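Local coordinates for DnaD-like replication protein (Streptococcus mutans UA159, PDB 2ZC2) that probably takes part in DNA replication as a member of the DnaB/DnaD family, and binds zinc ions in the crystal through this domain from its C-terminal half, at residues Pro37-Ser42 and Ala60-Trp65. Sequence-based numbering, arbitrary orientation.
With ZN (zinc ion), chain E.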
ATOM      1  N   PRO A  37      -6.751   4.461   1.802  1.00 19.94           N
ATOM      2  CA  PRO A  37      -6.276   3.121   2.249  1.00 19.66           C
ATOM      3  C   PRO A  37      -6.648   1.978   1.276  1.00 20.36           C
ATOM      4  O   PRO A  37      -5.932   0.991   1.252  1.00 18.25           O
ATOM      5  CB  PRO A  37      -6.952   2.901   3.605  1.00 19.46           C
ATOM      6  CG  PRO A  37      -7.843   4.152   3.834  1.00 22.15           C
ATOM      7  CD  PRO A  37      -7.464   5.202   2.849  1.00 19.49           C
ATOM      8  N   ASP A  38      -7.729   2.123   0.471  1.00 19.08           N
ATOM      9  CA  ASP A  38      -8.105   1.029  -0.425  1.00 20.18           C
ATOM     10  C   ASP A  38      -7.267   1.003  -1.676  1.00 19.33           C
ATOM     11  O   ASP A  38      -7.171  -0.016  -2.308  1.00 19.51           O
ATOM     12  CB  ASP A  38      -9.598   0.995  -0.725  1.00 20.93           C
ATOM     13  CG  ASP A  38     -10.412   0.767   0.539  1.00 24.34           C
ATOM     14  OD1 ASP A  38     -10.550  -0.404   0.935  1.00 26.05           O
ATOM     15  OD2 ASP A  38     -10.867   1.755   1.176  1.00 28.11           O
ATOM     16  N   LEU A  39      -6.633   2.138  -1.977  1.00 18.44           N
ATOM     17  CA  LEU A  39      -5.616   2.198  -2.994  1.00 16.85           C
ATOM     18  C   LEU A  39      -4.315   1.511  -2.539  1.00 16.57           C
ATOM     19  O   LEU A  39      -3.675   0.772  -3.333  1.00 16.95           O
ATOM     20  CB  LEU A  39      -5.329   3.639  -3.396  1.00 15.97           C
ATOM     21  CG  LEU A  39      -4.305   3.712  -4.554  1.00 16.77           C
ATOM     22  CD1 LEU A  39      -4.972   3.193  -5.859  1.00 13.05           C
ATOM     23  CD2 LEU A  39      -3.681   5.089  -4.768  1.00 15.81           C
ATOM     24  N   VAL A  40      -3.930   1.768  -1.287  1.00 16.82           N
ATOM     25  CA  VAL A  40      -2.828   1.042  -0.649  1.00 16.30           C
ATOM     26  C   VAL A  40      -3.051  -0.482  -0.683  1.00 16.31           C
ATOM     27  O   VAL A  40      -2.171  -1.264  -1.080  1.00 13.87           O
ATOM     28  CB  VAL A  40      -2.514   1.568   0.773  1.00 16.58           C
ATOM     29  CG1 VAL A  40      -1.319   0.826   1.388  1.00 15.63           C
ATOM     30  CG2 VAL A  40      -2.165   3.076   0.747  1.00 14.16           C
ATOM     31  N   ARG A  41      -4.236  -0.897  -0.240  1.00 16.74           N
ATOM     32  CA  ARG A  41      -4.613  -2.273  -0.268  1.00 16.77           C
ATOM     33  C   ARG A  41      -4.574  -2.845  -1.708  1.00 16.13           C
ATOM     34  O   ARG A  41      -4.144  -4.011  -1.904  1.00 15.13           O
ATOM     35  CB  ARG A  41      -6.020  -2.426   0.364  1.00 17.03           C
ATOM     36  CG  ARG A  41      -6.721  -3.793   0.159  1.00 19.25           C
ATOM     37  CD  ARG A  41      -8.062  -3.851   0.990  1.00 21.41           C
ATOM     38  NE  ARG A  41      -7.807  -3.761   2.443  1.00 26.40           N
ATOM     39  CZ  ARG A  41      -8.080  -2.723   3.233  1.00 28.65           C
ATOM     40  NH1 ARG A  41      -8.623  -1.598   2.759  1.00 27.95           N
ATOM     41  NH2 ARG A  41      -7.808  -2.822   4.525  1.00 28.64           N
ATOM     42  N   SER A  42      -4.993  -2.073  -2.709  1.00 13.49           N
ATOM     43  CA  SER A  42      -4.878  -2.641  -4.057  1.00 14.69           C
ATOM     44  C   SER A  42      -3.444  -2.713  -4.620  1.00 12.62           C
ATOM     45  O   SER A  42      -3.173  -3.557  -5.472  1.00 10.73           O
ATOM     46  CB  SER A  42      -5.797  -1.986  -5.020  1.00 13.18           C
ATOM     47  OG  SER A  42      -5.344  -0.721  -5.263  1.00 25.61           O
ATOM     48  N   ALA A  60       6.778   0.673  -4.638  1.00 15.31           N
ATOM     49  CA  ALA A  60       7.002   1.038  -6.059  1.00 15.75           C
ATOM     50  C   ALA A  60       5.674   1.094  -6.874  1.00 16.95           C
ATOM     51  O   ALA A  60       5.432   2.016  -7.693  1.00 16.09           O
ATOM     52  CB  ALA A  60       8.030   0.070  -6.689  1.00 13.70           C
ATOM     53  N   ILE A  61       4.797   0.123  -6.636  1.00 18.23           N
ATOM     54  CA  ILE A  61       3.445   0.200  -7.220  1.00 19.82           C
ATOM     55  C   ILE A  61       2.746   1.491  -6.843  1.00 19.86           C
ATOM     56  O   ILE A  61       2.253   2.183  -7.726  1.00 21.19           O
ATOM     57  CB  ILE A  61       2.542  -1.076  -6.946  1.00 19.93           C
ATOM     58  CG1 ILE A  61       3.179  -2.337  -7.469  1.00 18.34           C
ATOM     59  CG2 ILE A  61       1.145  -0.882  -7.544  1.00 21.48           C
ATOM     60  CD1 ILE A  61       2.524  -3.699  -6.928  1.00 20.79           C
ATOM     61  N   LEU A  62       2.728   1.850  -5.560  1.00 20.91           N
ATOM     62  CA  LEU A  62       2.120   3.094  -5.120  1.00 20.90           C
ATOM     63  C   LEU A  62       2.761   4.328  -5.759  1.00 23.31           C
ATOM     64  O   LEU A  62       2.047   5.279  -6.115  1.00 21.75           O
ATOM     65  CB  LEU A  62       2.167   3.257  -3.592  1.00 21.34           C
ATOM     66  CG  LEU A  62       1.209   2.323  -2.878  1.00 19.27           C
ATOM     67  CD1 LEU A  62       1.517   2.295  -1.403  1.00 17.72           C
ATOM     68  CD2 LEU A  62      -0.259   2.737  -3.214  1.00 20.54           C
ATOM     69  N   ARG A  63       4.097   4.320  -5.885  1.00 23.61           N
ATOM     70  CA  ARG A  63       4.835   5.447  -6.513  1.00 25.73           C
ATOM     71  C   ARG A  63       4.533   5.587  -7.975  1.00 24.79           C
ATOM     72  O   ARG A  63       4.373   6.682  -8.471  1.00 26.69           O
ATOM     73  CB  ARG A  63       6.369   5.312  -6.348  1.00 24.28           C
ATOM     74  CG  ARG A  63       6.832   5.737  -5.051  1.00 28.33           C
ATOM     75  CD  ARG A  63       8.353   5.967  -5.068  1.00 29.88           C
ATOM     76  NE  ARG A  63       9.012   4.786  -5.580  1.00 29.94           N
ATOM     77  CZ  ARG A  63       9.432   3.786  -4.812  1.00 27.08           C
ATOM     78  NH1 ARG A  63       9.297   3.860  -3.508  1.00 23.47           N
ATOM     79  NH2 ARG A  63      10.046   2.748  -5.374  1.00 30.17           N
ATOM     80  N   ASN A  64       4.505   4.489  -8.700  1.00 27.13           N
ATOM     81  CA  ASN A  64       4.088   4.583 -10.089  1.00 28.99           C
ATOM     82  C   ASN A  64       2.677   5.198 -10.198  1.00 29.07           C
ATOM     83  O   ASN A  64       2.479   6.111 -10.996  1.00 29.39           O
ATOM     84  CB  ASN A  64       4.206   3.239 -10.801  1.00 30.88           C
ATOM     85  CG  ASN A  64       3.537   3.245 -12.159  1.00 36.07           C
ATOM     86  OD1 ASN A  64       2.403   2.746 -12.306  1.00 37.54           O
ATOM     87  ND2 ASN A  64       4.210   3.855 -13.161  1.00 37.76           N
ATOM     88  N   TRP A  65       1.727   4.769  -9.366  1.00 28.82           N
ATOM     89  CA  TRP A  65       0.380   5.386  -9.340  1.00 30.45           C
ATOM     90  C   TRP A  65       0.401   6.867  -8.949  1.00 31.56           C
ATOM     91  O   TRP A  65      -0.251   7.666  -9.583  1.00 31.72           O
ATOM     92  CB  TRP A  65      -0.617   4.621  -8.426  1.00 30.65           C
ATOM     93  CG  TRP A  65      -1.037   3.315  -8.972  1.00 30.32           C
ATOM     94  CD1 TRP A  65      -0.965   2.926 -10.267  1.00 32.62           C
ATOM     95  CD2 TRP A  65      -1.560   2.178  -8.231  1.00 30.60           C
ATOM     96  NE1 TRP A  65      -1.401   1.612 -10.389  1.00 33.72           N
ATOM     97  CE2 TRP A  65      -1.787   1.140  -9.161  1.00 30.33           C
ATOM     98  CE3 TRP A  65      -1.827   1.937  -6.871  1.00 26.01           C
ATOM     99  CZ2 TRP A  65      -2.314  -0.125  -8.784  1.00 30.94           C
ATOM    100  CZ3 TRP A  65      -2.348   0.710  -6.507  1.00 28.11           C
ATOM    101  CH2 TRP A  65      -2.588  -0.308  -7.460  1.00 31.31           C
TER
HETATM  102 ZN    ZN E 505     -11.666  -0.537   2.741  0.50 27.70          ZN
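W65 carries its CG anti to its own carbonyl carbon (chi1 -71°), which sends the indole, a side chain long enough to reach the neighbouring helix, across to helix 37-50, while L39, with CG anti to the backbone N (chi1 -176°), extends the other way, so the two side chains slide past each other. L39 CD1 meets the six-membered ring at W65 CE3, 3.5 Å away; a branched aliphatic tip suits this place because its methyl can pack closely against a broad aromatic ring. The rim of that ring also reaches the backbone: W65 CZ3 lies 3.4 Å from L39 O, which sits near the ring plane, where the weakly positive C-H edge can face a carbonyl oxygen. That same oxygen accepts a hydrogen bond from S42 OG at 3.0 Å, the donor standing above the carbonyl plane. S42 takes the crowded position between N and carbonyl carbon, folding its hydroxyl back on the helix so that a small polar group can lie beside the indole with its proton already used. L62 CD2 rests 4.0 Å from V40 CA; the CA-CB bond of V40 leads away from helix 55-67, and its side chain also packs on L6 and F10. D38, whose carboxylate suits both cation and arginine, binds zinc through OD1 at 2.1 Å and forms a salt bridge with R41 NH1, its hydrogen-bond geometry weak. Segments 37-42 and 60-65, their N-to-C directions 124° apart, join mainly through apolar contacts in the core of this all-helical DnaB/DnaD-family domain.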